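Probable alginate O-acetylase AlgJ (PDB 4O8V) probably takes part, with its inner-membrane partner proteins, in adding acetyl groups to mannuronate residues of the exopolysaccharide alginate in the periplasm. Local coordinates at residues Ala213-Ser218 with Leu254-Ser259; Gly53-Leu58 with Gln142-Gly147; Pro9-Val12 with Trp18-Ser21. One frame throughout, in Å; residues are numbered along the deposited sequence. Where two conformers were deposited one is given.

Contact 1. Residues Ala213-Ser218 with Leu254-Ser259; sequences ALVGTS and LKYLQS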
# COMPACT_ATOMS: atom_id res chain seq x y z
N ALA A 213 -7.99 -12.14 -0.07
CA ALA A 213 -7.18 -11.75 1.08
C ALA A 213 -6.45 -10.44 0.78
O ALA A 213 -6.03 -10.21 -0.35
CB ALA A 213 -6.15 -12.85 1.46
N LEU A 214 -6.33 -9.61 1.80
CA LEU A 214 -5.60 -8.34 1.69
C LEU A 214 -4.32 -8.47 2.52
O LEU A 214 -4.38 -8.89 3.68
CB LEU A 214 -6.46 -7.16 2.18
CG LEU A 214 -5.75 -5.81 2.36
CD1 LEU A 214 -5.21 -5.29 1.03
CD2 LEU A 214 -6.74 -4.80 2.96
N VAL A 215 -3.17 -8.18 1.89
CA VAL A 215 -1.89 -8.14 2.58
C VAL A 215 -1.21 -6.81 2.30
O VAL A 215 -1.27 -6.30 1.19
CB VAL A 215 -0.98 -9.31 2.13
CG1 VAL A 215 0.31 -9.32 2.97
CG2 VAL A 215 -1.71 -10.60 2.28
N GLY A 216 -0.59 -6.24 3.32
CA GLY A 216 0.09 -4.97 3.14
C GLY A 216 0.58 -4.35 4.43
O GLY A 216 0.89 -5.03 5.42
N THR A 217 0.66 -3.02 4.39
CA THR A 217 1.26 -2.22 5.44
C THR A 217 0.19 -1.50 6.23
O THR A 217 -0.99 -1.91 6.24
CB THR A 217 2.24 -1.15 4.87
OG1 THR A 217 1.49 -0.18 4.13
CG2 THR A 217 3.27 -1.80 3.93
N SER A 218 0.60 -0.46 6.95
CA SER A 218 -0.35 0.40 7.65
C SER A 218 -1.35 1.06 6.70
O SER A 218 -2.44 1.45 7.14
CB SER A 218 0.41 1.47 8.45
OG SER A 218 1.29 2.21 7.63
N LEU A 254 5.19 -12.68 3.62
CA LEU A 254 5.85 -13.96 3.91
C LEU A 254 5.17 -14.69 5.08
O LEU A 254 5.01 -15.93 5.06
CB LEU A 254 7.34 -13.74 4.18
CG LEU A 254 8.09 -12.98 3.08
CD1 LEU A 254 9.54 -12.72 3.50
CD2 LEU A 254 8.03 -13.74 1.77
N LYS A 255 4.75 -13.92 6.08
CA LYS A 255 4.00 -14.49 7.20
C LYS A 255 2.72 -15.14 6.70
O LYS A 255 2.39 -16.27 7.09
CB LYS A 255 3.68 -13.41 8.23
CG LYS A 255 2.82 -13.88 9.39
CD LYS A 255 2.86 -12.86 10.52
CE LYS A 255 1.69 -13.00 11.46
NZ LYS A 255 1.73 -11.94 12.51
N TYR A 256 2.00 -14.44 5.83
CA TYR A 256 0.76 -14.98 5.26
C TYR A 256 0.97 -16.31 4.53
O TYR A 256 0.20 -17.26 4.70
CB TYR A 256 0.13 -13.96 4.30
CG TYR A 256 -1.14 -14.50 3.68
CD1 TYR A 256 -2.24 -14.80 4.45
CD2 TYR A 256 -1.22 -14.72 2.31
CE1 TYR A 256 -3.39 -15.30 3.88
CE2 TYR A 256 -2.35 -15.23 1.73
CZ TYR A 256 -3.43 -15.51 2.51
OH TYR A 256 -4.57 -16.01 1.92
N LEU A 257 2.02 -16.38 3.72
CA LEU A 257 2.29 -17.61 2.97
C LEU A 257 2.58 -18.80 3.88
O LEU A 257 2.33 -19.93 3.50
CB LEU A 257 3.47 -17.43 2.02
CG LEU A 257 3.25 -16.39 0.90
CD1 LEU A 257 4.53 -16.20 0.11
CD2 LEU A 257 2.12 -16.85 -0.01
N GLN A 258 3.11 -18.53 5.07
CA GLN A 258 3.41 -19.61 6.02
C GLN A 258 2.23 -19.93 6.94
O GLN A 258 2.31 -20.84 7.76
CB GLN A 258 4.64 -19.23 6.86
CG GLN A 258 5.91 -19.07 6.06
CD GLN A 258 7.16 -19.00 6.93
OE1 GLN A 258 7.12 -18.48 8.06
NE2 GLN A 258 8.27 -19.51 6.42
N SER A 259 1.13 -19.18 6.80
CA SER A 259 0.01 -19.29 7.73
C SER A 259 -0.92 -20.46 7.44
O SER A 259 -1.08 -20.90 6.29
CB SER A 259 -0.81 -18.00 7.74
OG SER A 259 -1.61 -17.90 6.56

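Contact 2. Residues Gly53-Leu58 with Gln142-Gly147; sequences GSQLVL and QSLLNG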
# COMPACT_ATOMS: atom_id res chain seq x y z
N GLY A 53 -3.34 -21.81 -6.38
CA GLY A 53 -4.57 -21.38 -7.04
C GLY A 53 -5.04 -19.98 -6.68
O GLY A 53 -6.21 -19.68 -6.87
N SER A 54 -4.13 -19.14 -6.16
CA SER A 54 -4.43 -17.74 -5.84
C SER A 54 -3.84 -16.77 -6.86
O SER A 54 -2.66 -16.87 -7.20
CB SER A 54 -3.89 -17.36 -4.45
OG SER A 54 -4.50 -18.10 -3.43
N GLN A 55 -4.67 -15.85 -7.35
CA GLN A 55 -4.22 -14.80 -8.26
C GLN A 55 -3.75 -13.58 -7.49
O GLN A 55 -4.46 -13.05 -6.64
CB GLN A 55 -5.34 -14.39 -9.23
CG GLN A 55 -5.73 -15.46 -10.23
CD GLN A 55 -4.65 -15.70 -11.28
OE1 GLN A 55 -3.75 -14.87 -11.47
NE2 GLN A 55 -4.74 -16.83 -11.97
N LEU A 56 -2.53 -13.15 -7.80
CA LEU A 56 -1.97 -11.97 -7.16
C LEU A 56 -2.35 -10.70 -7.89
O LEU A 56 -2.18 -10.62 -9.11
CB LEU A 56 -0.45 -12.06 -7.10
CG LEU A 56 0.26 -10.80 -6.58
CD1 LEU A 56 -0.19 -10.42 -5.15
CD2 LEU A 56 1.77 -10.99 -6.66
N VAL A 57 -2.85 -9.73 -7.15
CA VAL A 57 -3.04 -8.39 -7.68
C VAL A 57 -2.19 -7.45 -6.82
O VAL A 57 -2.49 -7.18 -5.64
CB VAL A 57 -4.51 -7.95 -7.66
CG1 VAL A 57 -4.64 -6.52 -8.23
CG2 VAL A 57 -5.39 -8.91 -8.43
N LEU A 58 -1.08 -7.01 -7.40
CA LEU A 58 -0.14 -6.14 -6.70
C LEU A 58 -0.67 -4.72 -6.77
O LEU A 58 -1.03 -4.27 -7.85
CB LEU A 58 1.26 -6.24 -7.32
CG LEU A 58 2.37 -5.41 -6.68
CD1 LEU A 58 2.63 -5.86 -5.23
CD2 LEU A 58 3.65 -5.54 -7.52
N GLN A 142 -10.35 -8.72 -15.67
CA GLN A 142 -9.62 -9.99 -15.84
C GLN A 142 -10.40 -11.22 -15.38
O GLN A 142 -9.88 -12.34 -15.42
CB GLN A 142 -8.30 -9.95 -15.06
CG GLN A 142 -7.41 -8.78 -15.43
CD GLN A 142 -6.98 -8.85 -16.86
OE1 GLN A 142 -6.84 -9.94 -17.43
NE2 GLN A 142 -6.77 -7.69 -17.47
N SER A 143 -11.63 -11.01 -14.91
CA SER A 143 -12.48 -12.10 -14.43
C SER A 143 -11.80 -12.96 -13.36
O SER A 143 -11.85 -14.18 -13.43
CB SER A 143 -12.91 -13.01 -15.60
OG SER A 143 -13.44 -12.25 -16.68
N LEU A 144 -11.18 -12.32 -12.37
CA LEU A 144 -10.39 -13.05 -11.37
C LEU A 144 -11.27 -13.64 -10.28
O LEU A 144 -10.88 -14.61 -9.62
CB LEU A 144 -9.33 -12.14 -10.75
CG LEU A 144 -8.34 -11.55 -11.74
CD1 LEU A 144 -7.30 -10.73 -10.99
CD2 LEU A 144 -7.69 -12.66 -12.55
N LEU A 145 -12.46 -13.07 -10.11
CA LEU A 145 -13.38 -13.53 -9.08
C LEU A 145 -14.60 -14.20 -9.69
O LEU A 145 -15.20 -13.68 -10.62
CB LEU A 145 -13.85 -12.37 -8.19
CG LEU A 145 -12.97 -11.93 -7.02
CD1 LEU A 145 -13.63 -10.79 -6.29
CD2 LEU A 145 -12.73 -13.09 -6.07
N ASN A 146 -14.97 -15.34 -9.14
CA ASN A 146 -16.28 -15.90 -9.41
C ASN A 146 -16.99 -16.07 -8.07
O ASN A 146 -16.39 -15.85 -7.02
CB ASN A 146 -16.20 -17.21 -10.21
CG ASN A 146 -15.47 -18.33 -9.46
OD1 ASN A 146 -15.42 -18.37 -8.23
ND2 ASN A 146 -14.92 -19.28 -10.23
N GLY A 147 -18.25 -16.44 -8.10
CA GLY A 147 -19.00 -16.55 -6.87
C GLY A 147 -20.04 -15.46 -6.82
O GLY A 147 -19.94 -14.48 -7.55

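Contact 3. Residues Pro9-Val12 with Trp18-Ser21; sequences PGVV and WLFS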
# COMPACT_ATOMS: atom_id res chain seq x y z
N PRO A 9 14.81 7.10 10.06
CA PRO A 9 13.45 7.44 9.63
C PRO A 9 13.09 8.87 10.01
O PRO A 9 13.06 9.20 11.20
CB PRO A 9 12.58 6.42 10.37
CG PRO A 9 13.49 5.27 10.64
CD PRO A 9 14.84 5.89 10.90
N GLY A 10 12.82 9.71 9.01
CA GLY A 10 12.63 11.13 9.23
C GLY A 10 11.54 11.80 8.41
O GLY A 10 10.75 11.15 7.71
N VAL A 11 11.50 13.13 8.51
CA VAL A 11 10.45 13.91 7.87
C VAL A 11 11.06 15.06 7.05
O VAL A 11 12.13 15.57 7.40
CB VAL A 11 9.44 14.43 8.93
CG1 VAL A 11 10.15 15.11 10.07
CG2 VAL A 11 8.41 15.37 8.31
N VAL A 12 10.42 15.41 5.95
CA VAL A 12 10.82 16.53 5.10
C VAL A 12 9.70 17.57 5.09
O VAL A 12 8.52 17.23 4.99
CB VAL A 12 11.12 16.07 3.65
CG1 VAL A 12 11.55 17.24 2.77
CG2 VAL A 12 12.20 14.98 3.65
N TRP A 18 2.71 21.16 4.76
CA TRP A 18 2.73 19.74 4.35
C TRP A 18 4.01 19.07 4.88
O TRP A 18 5.06 19.72 4.94
CB TRP A 18 2.66 19.63 2.82
CG TRP A 18 1.26 19.70 2.27
CD1 TRP A 18 0.44 20.81 2.20
CD2 TRP A 18 0.52 18.62 1.72
NE1 TRP A 18 -0.78 20.45 1.66
CE2 TRP A 18 -0.74 19.12 1.34
CE3 TRP A 18 0.81 17.26 1.51
CZ2 TRP A 18 -1.73 18.29 0.78
CZ3 TRP A 18 -0.17 16.45 0.94
CH2 TRP A 18 -1.41 16.97 0.58
N LEU A 19 3.93 17.79 5.23
CA LEU A 19 5.08 17.01 5.68
C LEU A 19 5.22 15.79 4.79
O LEU A 19 4.23 15.25 4.36
CB LEU A 19 4.88 16.53 7.11
CG LEU A 19 4.61 17.62 8.14
CD1 LEU A 19 4.34 16.96 9.50
CD2 LEU A 19 5.81 18.55 8.21
N PHE A 20 6.45 15.34 4.54
CA PHE A 20 6.65 14.11 3.77
C PHE A 20 7.59 13.18 4.53
O PHE A 20 8.38 13.63 5.36
CB PHE A 20 7.24 14.42 2.39
CG PHE A 20 6.36 15.27 1.50
CD1 PHE A 20 5.44 14.68 0.66
CD2 PHE A 20 6.48 16.65 1.49
CE1 PHE A 20 4.63 15.47 -0.19
CE2 PHE A 20 5.67 17.45 0.66
CZ PHE A 20 4.74 16.85 -0.18
N SER A 21 7.47 11.88 4.26
CA SER A 21 8.45 10.90 4.74
C SER A 21 9.75 11.04 3.99
O SER A 21 9.75 11.07 2.76
CB SER A 21 7.94 9.47 4.55
OG SER A 21 9.00 8.56 4.80

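Contact 1. Residues Ala213-Ser218 with Leu254-Ser259
Val215, on strand 212-215, and Tyr256, in the last turn of helix 250-257, face each other with their CA atoms 7.8 Å apart, the nearest across the two segments, with side chains between them and no hydrogen bond. The tyrosine ring does most of the bridging. Its CG lies anti to the backbone N (chi1 179°), which carries the ring off the helix and along the strand; a long flat ring suits the place because it spans two alternate strand residues. Near the root, Val215 CG2 approaches Tyr256 CD2 obliquely at 4.1 Å; at the far end Ala213 CB is 3.6 Å from Tyr256 OH. A branched valine fills the wider gap by the ring's base, whereas the small alanine suits the close approach of the phenol end. Ser259 N and OG both bond to Tyr256 O, the OG bond being 2.7 Å; the same hydroxyl caps Phe262 N at the start of helix 260-264, joining the two helices. The strand runs on to Ser218, by similarity the nucleophile. Tyr242 and Phe262 also meet the tyrosine ring. Were that ring cut back to an alanine, a gap would probably open beside Ala213 CB and Val215 CG2, and Tyr242 and Phe262 would lose their aromatic neighbour. The backbone of strand 212-215 pairs with strands 239-241 and 269-275, and Leu214 packs on helix 227-235.

Contact 2. Residues Gly53-Leu58 with Gln142-Gly147
Leu144 reaches from the loop after helix 125-141 to strand 55-61 and sets one methyl on each of two alternate strand residues, Val57 and Gln55. It has the largest buried surface of the three, and its fork explains why leucine suits the place. Leu144 CG stands beside the backbone N and anti to the carbonyl carbon (chi1 -60°), and from there the two branches part. Leu144 CD1 meets Val57 CG2 at 3.7 Å, where the side chains pass each other at a slant. Leu144 CD2 meets Gln55 CG at 4.1 Å, with the two chains running nearly at right angles. Gln55 contributes its aliphatic part: in the conformer given, the bend at chi2 (-70°) leaves a methylene against the leucine. Val57, the buried member, is compact and branched at CB, suited both to a strand and to a place also lined by Leu135 of helix 125-141 and Val269 of strand 269-275. Leu144 continues this patch onto Val139 and Val269. The positive phi of Ser143, with two bonds back into the last turn of the helix, makes a Schellman motif just before Leu144. No hydrogen bond or salt bridge crosses between 53-58 and 142-147. The contact therefore relies on dispersion and the burial of methyl and methylene groups at an outer strand of the parallel sheet, grading from the buried Val57 to the partly exposed Gln55.

Contact 3. Residues Pro9-Val12 with Trp18-Ser21
Val12 and Phe20 form an antiparallel hydrogen-bonded pair in the hairpin of strands 11-13 and 19-21. Val12 N gives its hydrogen to Phe20 O at 2.8 Å. The return bond, Phe20 N to Val12 O, is also 2.8 Å. Next to it, Val11 and Ser21 make a non-hydrogen-bonded pair whose side chains diverge, and Val11 CA adds a CA-H...O contact to Phe20 O at 3.3 Å.

The Phe20 side chain shows how the hairpin is tied to its surroundings. Phe20 CB lies on the same face as Val12 CB, 4.4 Å away, and 4.0 Å from Val12 O. Phe20 CG stands beside the backbone N (chi1 -62°), leading the ring away from Val12. Phe20 CD2 passes Val12 O at 4.1 Å, the oxygen lying at the ring edge near its plane. Farther out, the ring packs on Ala65 and Phe25 and enters a cation-pi interaction with Lys64, for which phenylalanine supplies the aromatic partner. Lys64 also bonds to Leu19 O, so one probably positive ammonium engages both a ring and a backbone carbonyl of strand 19-21.

On the other face, Val11 CG2, anti to the backbone N, lies 3.9 Å from Leu19 CB, and beta-branched valine suits this extended backbone. The Leu19 side chain is about 8 Å from that of Asp120, a probable active-site residue. Chemically the contact is mixed: directional amide bonds fix the register, while apolar contacts, Val11 with Leu19 and Val12 with Phe20, add to the pairing on each face.

How the contacts relate
From the N terminus, contact 3 comes first and closes the shortest loop, a hairpin turn between strands 11-13 and 19-21. The chain then crosses to the other side of the molecule's centre, where contact 2 closes a much longer loop, from strand 55-61 to the turn beyond helix 125-141. Contact 1 follows, closing a loop of some 35 residues from strand 212-215 to helix 250-257. The three are in series; none nests within or crosses another. Contacts 1 and 2 each attach another element to the same parallel sheet, their centres about 16 Å apart, whereas contact 3 belongs to a separate two-stranded sheet, its centre about 27 Å from that of contact 1.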